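Long-range contacts in sensor protein (Shewanella oneidensis, PDB 3LIC), which is a putative membrane-bound histidine kinase whose extracellular PDC-fold region probably senses a signal outside the cell and passes it to the kinase inside: residues Thr36-Ser40 and Val162-Asp166; Ile106-Tyr111 and Asp138-Gly142; Leu58-Thr63 and Phe90-Val94. All blocks are in the same frame, centred on the assembly; numbering follows the deposited sequence.

Interaction 1 of 3, residues Thr36-Ser40 and Val162-Asp166; sequences TQGLS and VTTVD. With EDO (1,2-ethanediol), chain B.
Thr36, Leu39 and Ser40 pack against Thr163 in a buried helix-on-sheet contact: the long helix 2-46 lies on strand 161-168 of the six-stranded antiparallel sheet of the membrane-distal PDC domain. The short axes run nearly antiparallel, at 156°, and approach to 7.8 Å. Thr163 is the hub. Its hydroxyl stands between its backbone N and carbonyl carbon (chi1 70°), which aims OG1 at the helix, where it donates a hydrogen bond to Ser40 OG (2.8 Å). Ser40 OG is also bonded to Val151 O on the adjoining strand, so helix and two strands meet at one hydroxyl. Leu39 lays CD2 across Thr163 CB at 3.9 Å, while Thr36 slides past Thr163 the opposite way and brings CG2 to 3.2 Å from Thr163 O; Thr36 OG1 bonds back to Ala32 O of its helix. On the strand's other face, Thr164 OG1 donates to O1 of an ethanediol, probably from the crystallisation liquor (2.6 Å), whose O2 donates to Asp166 OD1 (2.6 Å). The helix side is closed by hydroxyls bonded to one another and to backbone carbonyls, whereas the other side offers polar groups to the diol, consistent with a ligand pocket as in related PDC sensors.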
ATOM      1  N   THR A  36      -8.932   7.440  -6.946  1.00 15.18           N
ATOM      2  CA  THR A  36      -9.414   8.054  -5.724  1.00 16.37           C
ATOM      3  C   THR A  36      -9.547   9.572  -5.932  1.00 16.82           C
ATOM      4  O   THR A  36     -10.564  10.146  -5.595  1.00 17.21           O
ATOM      5  CB  THR A  36      -8.470   7.759  -4.581  1.00 15.10           C
ATOM      6  OG1 THR A  36      -8.269   6.362  -4.596  1.00 15.27           O
ATOM      7  CG2 THR A  36      -9.092   8.153  -3.215  1.00 17.31           C
ATOM      8  N   GLN A  37      -8.537  10.202  -6.513  1.00 15.72           N
ATOM      9  CA  GLN A  37      -8.664  11.621  -6.833  1.00 15.73           C
ATOM     10  C   GLN A  37      -9.875  11.894  -7.747  1.00 13.49           C
ATOM     11  O   GLN A  37     -10.597  12.866  -7.557  1.00 13.23           O
ATOM     12  CB  GLN A  37      -7.336  12.150  -7.454  1.00 14.79           C
ATOM     13  CG  GLN A  37      -6.200  12.149  -6.450  1.00 16.63           C
ATOM     14  CD  GLN A  37      -4.843  12.423  -7.129  1.00 25.87           C
ATOM     15  OE1 GLN A  37      -4.781  12.654  -8.329  1.00 32.28           O
ATOM     16  NE2 GLN A  37      -3.761  12.364  -6.370  1.00 25.69           N
ATOM     17  N   GLY A  38     -10.125  11.041  -8.723  1.00 13.49           N
ATOM     18  CA  GLY A  38     -11.217  11.299  -9.677  1.00 11.90           C
ATOM     19  C   GLY A  38     -12.530  11.211  -8.868  1.00 13.58           C
ATOM     20  O   GLY A  38     -13.404  12.091  -8.958  1.00 10.85           O
ATOM     21  N   LEU A  39     -12.646  10.192  -8.002  1.00 13.06           N
ATOM     22  CA  LEU A  39     -13.908  10.037  -7.263  1.00 14.61           C
ATOM     23  C   LEU A  39     -14.145  11.209  -6.289  1.00 14.68           C
ATOM     24  O   LEU A  39     -15.263  11.770  -6.253  1.00 14.08           O
ATOM     25  CB  LEU A  39     -14.042   8.656  -6.589  1.00 14.19           C
ATOM     26  CG  LEU A  39     -15.295   8.467  -5.736  1.00 16.17           C
ATOM     27  CD1 LEU A  39     -16.589   8.635  -6.563  1.00 13.29           C
ATOM     28  CD2 LEU A  39     -15.236   7.049  -5.056  1.00 14.69           C
ATOM     29  N   SER A  40     -13.117  11.610  -5.533  1.00 13.97           N
ATOM     30  CA  SER A  40     -13.324  12.788  -4.672  1.00 18.47           C
ATOM     31  C   SER A  40     -13.621  14.073  -5.458  1.00 18.82           C
ATOM     32  O   SER A  40     -14.358  14.911  -5.032  1.00 20.04           O
ATOM     33  CB  SER A  40     -12.142  13.012  -3.726  1.00 18.34           C
ATOM     34  OG  SER A  40     -12.183  11.988  -2.726  1.00 23.48           O
ATOM     35  N   VAL A 162     -13.684  11.879   3.034  1.00 21.38           N
ATOM     36  CA  VAL A 162     -12.691  11.318   2.084  1.00 18.18           C
ATOM     37  C   VAL A 162     -13.270  10.116   1.305  1.00 17.58           C
ATOM     38  O   VAL A 162     -14.185   9.423   1.786  1.00 18.29           O
ATOM     39  CB  VAL A 162     -11.500  10.841   2.884  1.00 19.56           C
ATOM     40  CG1 VAL A 162     -10.918  11.991   3.793  1.00 18.48           C
ATOM     41  CG2 VAL A 162     -11.902   9.649   3.803  1.00 18.03           C
ATOM     42  N   THR A 163     -12.766   9.847   0.108  1.00 15.06           N
ATOM     43  CA  THR A 163     -12.979   8.573  -0.549  1.00 12.87           C
ATOM     44  C   THR A 163     -11.608   7.863  -0.551  1.00 12.70           C
ATOM     45  O   THR A 163     -10.571   8.522  -0.415  1.00 13.22           O
ATOM     46  CB  THR A 163     -13.512   8.720  -1.951  1.00 13.23           C
ATOM     47  OG1 THR A 163     -12.488   9.249  -2.804  1.00 14.52           O
ATOM     48  CG2 THR A 163     -14.694   9.700  -1.979  1.00 10.75           C
ATOM     49  N   THR A 164     -11.596   6.544  -0.675  1.00 11.22           N
ATOM     50  CA  THR A 164     -10.374   5.797  -0.416  1.00 11.91           C
ATOM     51  C   THR A 164     -10.248   4.737  -1.441  1.00 12.34           C
ATOM     52  O   THR A 164     -11.234   4.386  -2.087  1.00 13.02           O
ATOM     53  CB  THR A 164     -10.351   5.076   0.972  1.00 11.06           C
ATOM     54  OG1 THR A 164     -11.365   4.071   1.015  1.00 12.71           O
ATOM     55  CG2 THR A 164     -10.482   6.069   2.180  1.00  8.95           C
ATOM     56  N   VAL A 165      -9.055   4.199  -1.597  1.00 12.21           N
ATOM     57  CA  VAL A 165      -8.896   2.927  -2.320  1.00 13.11           C
ATOM     58  C   VAL A 165      -7.958   2.124  -1.392  1.00 13.85           C
ATOM     59  O   VAL A 165      -6.981   2.686  -0.831  1.00 14.57           O
ATOM     60  CB  VAL A 165      -8.318   3.104  -3.786  1.00 12.86           C
ATOM     61  CG1 VAL A 165      -8.162   1.809  -4.494  1.00 15.87           C
ATOM     62  CG2 VAL A 165      -9.329   3.817  -4.661  1.00 17.21           C
ATOM     63  N   ASP A 166      -8.295   0.848  -1.151  1.00 14.05           N
ATOM     64  CA  ASP A 166      -7.452  -0.089  -0.392  1.00 13.20           C
ATOM     65  C   ASP A 166      -6.745  -1.033  -1.355  1.00 14.08           C
ATOM     66  O   ASP A 166      -7.353  -1.553  -2.319  1.00 12.62           O
ATOM     67  CB  ASP A 166      -8.301  -0.955   0.585  1.00 13.10           C
ATOM     68  CG  ASP A 166      -9.043  -0.123   1.619  1.00 15.49           C
ATOM     69  OD1 ASP A 166     -10.036  -0.640   2.190  1.00 12.67           O
ATOM     70  OD2 ASP A 166      -8.616   1.042   1.872  1.00 14.87           O
TER
HETATM   71  C1  EDO B   1     -10.720   2.415   4.412  1.00 16.62           C
HETATM   72  O1  EDO B   1     -10.624   2.464   2.972  1.00 13.29           O
HETATM   73  C2  EDO B   1     -11.113   1.031   4.923  1.00 14.01           C
HETATM   74  O2  EDO B   1     -10.011   0.112   4.728  1.00 16.44           O

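Interaction 2 of 3, residues Ile106-Tyr111 and Asp138-Gly142; sequences IGADGY and DEGAG
Tyr111 and Asp138 join two loops beside the probable ligand pocket of the PDC sensor domain: the turn that follows the short helix 106-109 and the type II beta turn Asp138-Ala141, which lies between strands 131-137 and 145-153. The polar link is the hydrogen bond from Tyr111 OH to Asp138 OD1, 2.6 Å long and made on the syn lone pair. Ring and carboxylate planes stand 77° apart, with OD1 near the plane of the ring at its edge. Tyr111 CG sits between the backbone N and carbonyl carbon (chi1 52°), and the ring stretches alongside the turn to bring its hydroxyl to the aspartate. Tyr111 OH is hydrogen-bonded to Trp120 NE1 as well, and the ring stacks with Trp118; together these partners probably limit its movement. The other carboxylate oxygen works within its own loop: Gly142 N donates to Asp138 OD2 from above the carboxylate plane, and Ala141 N closes the turn on Asp138 O. Asp138 thereby ties the turn internally and to the tyrosine, and OD2 makes a weak hydrogen bond to a bound ethanediol.

Apolar contact centres on the methyl of Ala141, which touches Tyr111 CE2 (3.8 Å) and Ile106 CD1 (4.0 Å). Ile106 also lays CG2 over one face of the tyrosine ring, 3.6 Å above its plane and offset toward the rim.

Backbone meets backbone at the glycines. Gly140 has a positive phi of 102°, the usual third position of a type II turn, and its CA lies 4.8 Å from that of Gly110. There Gly110 CA approaches Gly140 O at 3.5 Å in a CA-H...O contact.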
ATOM      1  N   ILE A 106     -19.045   1.323   7.513  1.00 16.73           N
ATOM      2  CA  ILE A 106     -18.035   1.214   8.561  1.00 15.08           C
ATOM      3  C   ILE A 106     -18.466   2.012   9.824  1.00 15.93           C
ATOM      4  O   ILE A 106     -18.169   1.652  10.928  1.00 16.28           O
ATOM      5  CB  ILE A 106     -16.680   1.698   8.006  1.00 15.38           C
ATOM      6  CG1 ILE A 106     -16.149   0.719   6.959  1.00 11.17           C
ATOM      7  CG2 ILE A 106     -15.622   1.860   9.061  1.00 12.56           C
ATOM      8  CD1 ILE A 106     -14.732   1.157   6.427  1.00 10.93           C
ATOM      9  N   GLY A 107     -19.211   3.090   9.658  1.00 16.94           N
ATOM     10  CA  GLY A 107     -19.498   3.941  10.795  1.00 17.72           C
ATOM     11  C   GLY A 107     -20.630   3.340  11.662  1.00 19.29           C
ATOM     12  O   GLY A 107     -20.858   3.802  12.758  1.00 19.85           O
ATOM     13  N   ALA A 108     -21.330   2.316  11.171  1.00 18.94           N
ATOM     14  CA  ALA A 108     -22.429   1.669  11.905  1.00 19.14           C
ATOM     15  C   ALA A 108     -21.950   0.315  12.398  1.00 19.01           C
ATOM     16  O   ALA A 108     -22.219  -0.070  13.552  1.00 20.47           O
ATOM     17  CB  ALA A 108     -23.713   1.500  10.979  1.00 16.39           C
ATOM     18  N   ASP A 109     -21.241  -0.415  11.545  1.00 18.41           N
ATOM     19  CA  ASP A 109     -20.953  -1.804  11.841  1.00 18.12           C
ATOM     20  C   ASP A 109     -19.493  -2.150  11.805  1.00 18.76           C
ATOM     21  O   ASP A 109     -19.165  -3.345  11.878  1.00 17.16           O
ATOM     22  CB  ASP A 109     -21.705  -2.737  10.877  1.00 19.33           C
ATOM     23  CG  ASP A 109     -23.217  -2.440  10.866  1.00 21.99           C
ATOM     24  OD1 ASP A 109     -23.796  -2.030  11.906  1.00 24.50           O
ATOM     25  OD2 ASP A 109     -23.827  -2.558   9.817  1.00 25.83           O
ATOM     26  N   GLY A 110     -18.623  -1.136  11.660  1.00 17.07           N
ATOM     27  CA  GLY A 110     -17.229  -1.470  11.465  1.00 16.47           C
ATOM     28  C   GLY A 110     -16.369  -0.872  12.574  1.00 17.27           C
ATOM     29  O   GLY A 110     -15.764  -1.602  13.383  1.00 15.31           O
ATOM     30  N   TYR A 111     -16.255   0.449  12.588  1.00 15.41           N
ATOM     31  CA  TYR A 111     -15.465   1.061  13.631  1.00 16.95           C
ATOM     32  C   TYR A 111     -15.597   2.552  13.534  1.00 17.67           C
ATOM     33  O   TYR A 111     -16.114   3.087  12.543  1.00 17.88           O
ATOM     34  CB  TYR A 111     -13.999   0.602  13.610  1.00 15.83           C
ATOM     35  CG  TYR A 111     -13.273   0.734  12.268  1.00 15.99           C
ATOM     36  CD1 TYR A 111     -12.934   2.004  11.729  1.00 14.39           C
ATOM     37  CD2 TYR A 111     -12.910  -0.393  11.543  1.00 12.93           C
ATOM     38  CE1 TYR A 111     -12.244   2.125  10.501  1.00 13.05           C
ATOM     39  CE2 TYR A 111     -12.181  -0.275  10.340  1.00 13.07           C
ATOM     40  CZ  TYR A 111     -11.874   0.986   9.816  1.00 13.92           C
ATOM     41  OH  TYR A 111     -11.154   1.074   8.615  1.00 16.03           O
ATOM     42  N   ASP A 138      -7.061  -4.128   8.653  1.00 16.21           N
ATOM     43  CA  ASP A 138      -8.345  -3.395   8.621  1.00 16.35           C
ATOM     44  C   ASP A 138      -9.467  -4.038   9.436  1.00 17.75           C
ATOM     45  O   ASP A 138     -10.530  -4.287   8.912  1.00 18.47           O
ATOM     46  CB  ASP A 138      -8.793  -3.159   7.172  1.00 15.03           C
ATOM     47  CG  ASP A 138      -9.886  -2.127   7.074  1.00 13.90           C
ATOM     48  OD1 ASP A 138      -9.986  -1.205   7.942  1.00 11.17           O
ATOM     49  OD2 ASP A 138     -10.670  -2.224   6.128  1.00  9.51           O
ATOM     50  N   GLU A 139      -9.250  -4.211  10.739  1.00 19.61           N
ATOM     51  CA  GLU A 139     -10.062  -5.063  11.570  1.00 20.44           C
ATOM     52  C   GLU A 139     -11.450  -4.548  11.696  1.00 20.24           C
ATOM     53  O   GLU A 139     -11.664  -3.400  12.133  1.00 20.12           O
ATOM     54  CB  GLU A 139      -9.490  -5.125  12.977  1.00 21.93           C
ATOM     55  CG  GLU A 139     -10.481  -5.775  13.949  1.00 28.25           C
ATOM     56  CD  GLU A 139      -9.785  -6.686  14.920  1.00 38.42           C
ATOM     57  OE1 GLU A 139      -9.432  -6.198  16.021  1.00 44.58           O
ATOM     58  OE2 GLU A 139      -9.523  -7.867  14.585  1.00 42.89           O
ATOM     59  N   GLY A 140     -12.439  -5.368  11.333  1.00 20.03           N
ATOM     60  CA  GLY A 140     -13.813  -4.879  11.519  1.00 18.71           C
ATOM     61  C   GLY A 140     -14.354  -4.418  10.185  1.00 18.21           C
ATOM     62  O   GLY A 140     -15.536  -4.150  10.037  1.00 18.73           O
ATOM     63  N   ALA A 141     -13.517  -4.376   9.172  1.00 16.37           N
ATOM     64  CA  ALA A 141     -14.015  -3.931   7.884  1.00 15.52           C
ATOM     65  C   ALA A 141     -13.418  -4.842   6.892  1.00 15.07           C
ATOM     66  O   ALA A 141     -13.911  -5.933   6.714  1.00 17.18           O
ATOM     67  CB  ALA A 141     -13.669  -2.469   7.584  1.00 13.50           C
ATOM     68  N   GLY A 142     -12.353  -4.422   6.241  1.00 15.21           N
ATOM     69  CA  GLY A 142     -11.728  -5.254   5.230  1.00 15.03           C
ATOM     70  C   GLY A 142     -11.180  -6.508   5.869  1.00 15.84           C
ATOM     71  O   GLY A 142     -11.151  -7.531   5.229  1.00 14.98           O
TER

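Interaction 3 of 3, residues Leu58-Thr63 and Phe90-Val94; sequences LKTVLT and FSPYV
Leu58-Thr63 of helix 55-68 rides over Pro92-Val94 of strand 92-96, the helix-on-sheet layer of the PDC fold. The two short axes run the same way, 31° apart, and come within 7.8 Å. Across the interface the CA atoms pair Lys59 with Pro92 and, at 6.0 Å, Leu62 with Val94. No hydrogen bond crosses between the segments; the join is made by apolar side chains.

Leu58 and Leu62, one helical turn apart, both face the strand. With CG anti to the carbonyl carbon (chi1 -57°) and the chain then extended, Leu58 lies across the proline and sets its CD1 against Pro92 CG (3.6 Å) and Phe90 CE2 (3.9 Å). Pro92 also braces the phenylalanine: its CD lies over the centre of the Phe90 ring, 3.6 Å above the plane. Phe90 in addition makes a cation-pi contact with Lys87. Leu62 points back toward the start of the strand and places CD1 3.6 Å from Pro92 O, and its CB meets Val94 CG2. Tyr93 turns to the other face of the sheet.

Val94 lies under the turn from Lys59 to Thr63, with CG2 3.6 Å from Thr63 OG1. That hydroxyl is occupied within the helix, donating to Lys59 O, which also accepts from Thr63 N. The two donors come from opposite faces of the carbonyl plane, and Thr63 OG1 lies 2.7 Å from Lys59 O, 35° out of that plane.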
ATOM      1  N   LEU A  58     -24.602   4.735  -2.923  1.00 19.48           N
ATOM      2  CA  LEU A  58     -23.148   4.651  -2.704  1.00 19.18           C
ATOM      3  C   LEU A  58     -22.633   3.212  -2.823  1.00 18.14           C
ATOM      4  O   LEU A  58     -21.532   2.946  -3.386  1.00 18.08           O
ATOM      5  CB  LEU A  58     -22.761   5.266  -1.373  1.00 17.68           C
ATOM      6  CG  LEU A  58     -23.192   6.711  -1.221  1.00 18.36           C
ATOM      7  CD1 LEU A  58     -22.805   7.251   0.164  1.00 22.94           C
ATOM      8  CD2 LEU A  58     -22.566   7.615  -2.249  1.00 19.34           C
ATOM      9  N   LYS A  59     -23.453   2.271  -2.378  1.00 16.50           N
ATOM     10  CA  LYS A  59     -23.101   0.864  -2.487  1.00 15.90           C
ATOM     11  C   LYS A  59     -22.988   0.427  -3.928  1.00 15.62           C
ATOM     12  O   LYS A  59     -22.036  -0.272  -4.339  1.00 15.73           O
ATOM     13  CB  LYS A  59     -24.184   0.007  -1.785  1.00 14.92           C
ATOM     14  CG  LYS A  59     -24.037  -1.489  -2.028  1.00 16.82           C
ATOM     15  CD  LYS A  59     -24.850  -2.216  -0.867  1.00 21.51           C
ATOM     16  CE  LYS A  59     -24.988  -3.689  -1.125  1.00 22.00           C
ATOM     17  NZ  LYS A  59     -25.651  -3.793  -2.405  1.00 30.11           N
ATOM     18  N   THR A  60     -23.978   0.812  -4.724  1.00 16.10           N
ATOM     19  CA  THR A  60     -23.864   0.603  -6.202  1.00 16.68           C
ATOM     20  C   THR A  60     -22.625   1.275  -6.772  1.00 14.80           C
ATOM     21  O   THR A  60     -21.836   0.617  -7.343  1.00 16.09           O
ATOM     22  CB  THR A  60     -25.104   1.105  -6.916  1.00 16.66           C
ATOM     23  OG1 THR A  60     -26.231   0.543  -6.228  1.00 21.05           O
ATOM     24  CG2 THR A  60     -25.124   0.711  -8.393  1.00 16.07           C
ATOM     25  N   VAL A  61     -22.432   2.574  -6.612  1.00 15.47           N
ATOM     26  CA  VAL A  61     -21.164   3.219  -7.094  1.00 16.36           C
ATOM     27  C   VAL A  61     -19.865   2.435  -6.734  1.00 15.30           C
ATOM     28  O   VAL A  61     -19.036   2.099  -7.642  1.00 15.38           O
ATOM     29  CB  VAL A  61     -21.019   4.705  -6.584  1.00 16.84           C
ATOM     30  CG1 VAL A  61     -19.611   5.283  -6.969  1.00 19.54           C
ATOM     31  CG2 VAL A  61     -22.099   5.551  -7.193  1.00 20.25           C
ATOM     32  N   LEU A  62     -19.702   2.139  -5.442  1.00 12.80           N
ATOM     33  CA  LEU A  62     -18.483   1.520  -4.973  1.00 14.02           C
ATOM     34  C   LEU A  62     -18.337   0.080  -5.455  1.00 14.85           C
ATOM     35  O   LEU A  62     -17.207  -0.352  -5.739  1.00 13.36           O
ATOM     36  CB  LEU A  62     -18.375   1.535  -3.442  1.00 13.21           C
ATOM     37  CG  LEU A  62     -18.314   2.908  -2.790  1.00 13.93           C
ATOM     38  CD1 LEU A  62     -18.447   2.844  -1.297  1.00 10.93           C
ATOM     39  CD2 LEU A  62     -16.994   3.558  -3.165  1.00 11.53           C
ATOM     40  N   THR A  63     -19.448  -0.681  -5.500  1.00 14.84           N
ATOM     41  CA  THR A  63     -19.375  -2.050  -6.084  1.00 14.84           C
ATOM     42  C   THR A  63     -18.880  -2.087  -7.507  1.00 15.45           C
ATOM     43  O   THR A  63     -17.951  -2.867  -7.839  1.00 15.16           O
ATOM     44  CB  THR A  63     -20.733  -2.798  -6.044  1.00 14.65           C
ATOM     45  OG1 THR A  63     -21.128  -2.840  -4.693  1.00 14.58           O
ATOM     46  CG2 THR A  63     -20.580  -4.274  -6.548  1.00 10.52           C
ATOM     47  N   PHE A  90     -20.801   7.902   9.091  1.00 19.26           N
ATOM     48  CA  PHE A  90     -21.394   7.258   7.936  1.00 16.98           C
ATOM     49  C   PHE A  90     -20.282   6.978   6.956  1.00 15.36           C
ATOM     50  O   PHE A  90     -19.624   7.876   6.498  1.00 15.30           O
ATOM     51  CB  PHE A  90     -22.498   8.174   7.331  1.00 16.81           C
ATOM     52  CG  PHE A  90     -23.181   7.618   6.031  1.00 15.20           C
ATOM     53  CD1 PHE A  90     -23.713   6.334   5.979  1.00 15.28           C
ATOM     54  CD2 PHE A  90     -23.372   8.449   4.922  1.00 16.67           C
ATOM     55  CE1 PHE A  90     -24.343   5.830   4.830  1.00 15.39           C
ATOM     56  CE2 PHE A  90     -24.031   7.987   3.758  1.00 12.41           C
ATOM     57  CZ  PHE A  90     -24.492   6.658   3.701  1.00 14.77           C
ATOM     58  N   SER A  91     -20.069   5.710   6.624  1.00 14.14           N
ATOM     59  CA  SER A  91     -18.989   5.370   5.739  1.00 10.89           C
ATOM     60  C   SER A  91     -19.202   4.083   4.969  1.00 10.93           C
ATOM     61  O   SER A  91     -18.544   3.067   5.190  1.00  8.64           O
ATOM     62  CB  SER A  91     -17.654   5.433   6.470  1.00 10.31           C
ATOM     63  OG  SER A  91     -16.605   4.830   5.722  1.00 12.32           O
ATOM     64  N   PRO A  92     -20.107   4.147   3.980  1.00 12.51           N
ATOM     65  CA  PRO A  92     -20.235   3.020   3.042  1.00 12.42           C
ATOM     66  C   PRO A  92     -18.873   2.528   2.535  1.00 13.09           C
ATOM     67  O   PRO A  92     -18.010   3.335   2.215  1.00 13.45           O
ATOM     68  CB  PRO A  92     -21.004   3.638   1.887  1.00 12.02           C
ATOM     69  CG  PRO A  92     -21.836   4.773   2.585  1.00 14.76           C
ATOM     70  CD  PRO A  92     -20.937   5.323   3.611  1.00  9.92           C
ATOM     71  N   TYR A  93     -18.719   1.220   2.387  1.00 13.52           N
ATOM     72  CA  TYR A  93     -17.446   0.634   2.011  1.00 13.91           C
ATOM     73  C   TYR A  93     -17.702  -0.696   1.334  1.00 14.05           C
ATOM     74  O   TYR A  93     -18.491  -1.486   1.832  1.00 15.60           O
ATOM     75  CB  TYR A  93     -16.645   0.396   3.307  1.00 14.12           C
ATOM     76  CG  TYR A  93     -15.365  -0.366   3.133  1.00 14.73           C
ATOM     77  CD1 TYR A  93     -14.287   0.178   2.392  1.00 14.14           C
ATOM     78  CD2 TYR A  93     -15.188  -1.613   3.743  1.00 13.77           C
ATOM     79  CE1 TYR A  93     -13.087  -0.534   2.231  1.00 11.21           C
ATOM     80  CE2 TYR A  93     -13.992  -2.307   3.599  1.00 11.25           C
ATOM     81  CZ  TYR A  93     -12.971  -1.780   2.844  1.00 10.81           C
ATOM     82  OH  TYR A  93     -11.797  -2.489   2.760  1.00 14.71           O
ATOM     83  N   VAL A  94     -17.122  -0.931   0.163  1.00 14.08           N
ATOM     84  CA  VAL A  94     -17.220  -2.234  -0.507  1.00 12.84           C
ATOM     85  C   VAL A  94     -15.820  -2.863  -0.675  1.00 14.01           C
ATOM     86  O   VAL A  94     -14.847  -2.158  -0.955  1.00 15.51           O
ATOM     87  CB  VAL A  94     -17.944  -2.124  -1.894  1.00 12.86           C
ATOM     88  CG1 VAL A  94     -17.865  -3.453  -2.685  1.00  9.97           C
ATOM     89  CG2 VAL A  94     -19.398  -1.646  -1.737  1.00  9.74           C
TER

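All three contacts belong to the membrane-distal PDC domain. Interactions 1 and 3 place consecutive helices, 2-46 and 55-68, on the same six-stranded sheet, their centres 12 Å apart. Interaction 2 lies 18 Å from interaction 1 and 13 Å from interaction 3, among the loops by the opposite face. Along the chain, interaction 3 closes before interaction 2 opens, and both are nested inside the loop closed by interaction 1. Tyr93 joins them through the sheet: its OH is 2.6 Å from Asp166 OD1, a probable hydrogen bond, and its ring packs on Ile106. The helix layer and the putative pocket share strands of one sheet, which could let a change at the pocket reach helix 2-46.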